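Local coordinates for DUF1955 domain-containing protein (Sulfolobus tokodaii, PDB 1WY6) that is of unknown function but folds as an archaeal helical repeat protein carrying disulfide bonds, at residues 47-51 and 76-80. Numbering follows the deposited sequence.
Sequences CNLLE and NLKSV
Glu51 of segment 47-51 and Ser79, in the first turn of helix 78-86, bring the two backbones closest, CA atoms 6.1 Å apart. Asn76, in the preceding loop, sets its amide between the Cys47 carbonyl and the Glu51 carboxylate. With CG between its backbone N and carbonyl carbon (chi1 58°), the side chain is directed across to helix 44-52, its amide plane within 5° of the carboxylate. Asn76 OD1 lies 2.7 Å from Cys47 O and 3.0 Å from Glu51 OE2; the amide's O and N were probably exchanged, and once swapped the nitrogen may donate to one or both. Replacing Asn76 by alanine would probably open a gap beside the Cys47 carbonyl and leave the Glu51 carboxylate without its flat neighbour. Ser79 presses its CB on Leu50 O at 3.3 Å, while its OG turns back to Asn76 O, 2.8 Å away and in the carbonyl plane. That oxygen also accepts from Ser79 N. On the buried side, Leu50 CD1 meets Val80 CG2 at 4.0 Å and Leu77 CD2 at 4.3 Å. The Cys47-Cys74 disulfide links the same regions. Helix 55-65 packs on Leu50 and Val80 through Met58, and helix 92-103 covers Leu77 and Val80, within the interhelix packing of this helical repeat fold.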
# COMPACT_ATOMS: atom_id res chain seq x y z
N CYS A 47 -1.91 -10.52 4.11
CA CYS A 47 -0.53 -10.05 4.22
C CYS A 47 0.33 -10.89 3.29
O CYS A 47 1.21 -10.37 2.59
CB CYS A 47 0.00 -10.22 5.65
SG CYS A 47 -1.00 -9.50 6.99
N ASN A 48 0.09 -12.19 3.32
CA ASN A 48 0.82 -13.15 2.52
C ASN A 48 0.62 -12.85 1.03
O ASN A 48 1.58 -12.79 0.27
CB ASN A 48 0.35 -14.57 2.89
CG ASN A 48 1.18 -15.66 2.25
OD1 ASN A 48 0.98 -16.00 1.09
ND2 ASN A 48 2.12 -16.22 3.01
N LEU A 49 -0.63 -12.65 0.61
CA LEU A 49 -0.91 -12.35 -0.79
C LEU A 49 -0.19 -11.08 -1.25
O LEU A 49 0.50 -11.09 -2.26
CB LEU A 49 -2.41 -12.17 -1.04
CG LEU A 49 -2.79 -11.82 -2.48
CD1 LEU A 49 -2.55 -13.01 -3.40
CD2 LEU A 49 -4.25 -11.40 -2.55
N LEU A 50 -0.36 -10.00 -0.49
CA LEU A 50 0.23 -8.71 -0.82
C LEU A 50 1.74 -8.73 -1.01
O LEU A 50 2.30 -7.88 -1.72
CB LEU A 50 -0.15 -7.68 0.26
CG LEU A 50 -1.66 -7.42 0.46
CD1 LEU A 50 -1.89 -6.53 1.68
CD2 LEU A 50 -2.24 -6.78 -0.78
N GLU A 51 2.41 -9.69 -0.40
CA GLU A 51 3.86 -9.81 -0.52
C GLU A 51 4.31 -10.11 -1.95
O GLU A 51 5.39 -9.68 -2.38
CB GLU A 51 4.36 -10.92 0.42
CG GLU A 51 5.87 -11.12 0.41
CD GLU A 51 6.60 -9.99 1.09
OE1 GLU A 51 7.79 -9.76 0.76
OE2 GLU A 51 6.00 -9.33 1.96
N ASN A 76 4.18 -6.03 6.06
CA ASN A 76 4.70 -5.79 4.72
C ASN A 76 3.86 -4.80 3.90
O ASN A 76 3.81 -4.91 2.67
CB ASN A 76 4.79 -7.11 3.94
CG ASN A 76 3.45 -7.85 3.84
OD1 ASN A 76 3.32 -8.84 3.12
ND2 ASN A 76 2.44 -7.36 4.56
N LEU A 77 3.22 -3.84 4.56
CA LEU A 77 2.39 -2.88 3.85
C LEU A 77 3.17 -1.97 2.91
O LEU A 77 2.57 -1.19 2.17
CB LEU A 77 1.53 -2.07 4.82
CG LEU A 77 0.46 -2.90 5.54
CD1 LEU A 77 -0.58 -1.97 6.13
CD2 LEU A 77 -0.20 -3.88 4.56
N LYS A 78 4.49 -2.09 2.90
CA LYS A 78 5.28 -1.30 1.97
C LYS A 78 4.94 -1.83 0.57
O LYS A 78 5.07 -1.12 -0.42
CB LYS A 78 6.77 -1.47 2.23
CG LYS A 78 7.63 -0.62 1.29
CD LYS A 78 9.10 -1.02 1.32
CE LYS A 78 9.88 -0.29 0.25
NZ LYS A 78 11.32 -0.68 0.21
N SER A 79 4.48 -3.08 0.51
CA SER A 79 4.10 -3.72 -0.75
C SER A 79 2.93 -2.98 -1.41
O SER A 79 2.83 -2.90 -2.63
CB SER A 79 3.69 -5.18 -0.51
OG SER A 79 4.69 -5.91 0.17
N VAL A 80 2.03 -2.46 -0.58
CA VAL A 80 0.87 -1.74 -1.10
C VAL A 80 1.28 -0.38 -1.66
O VAL A 80 0.81 0.03 -2.72
CB VAL A 80 -0.22 -1.57 -0.01
CG1 VAL A 80 -1.35 -0.68 -0.52
CG2 VAL A 80 -0.76 -2.93 0.37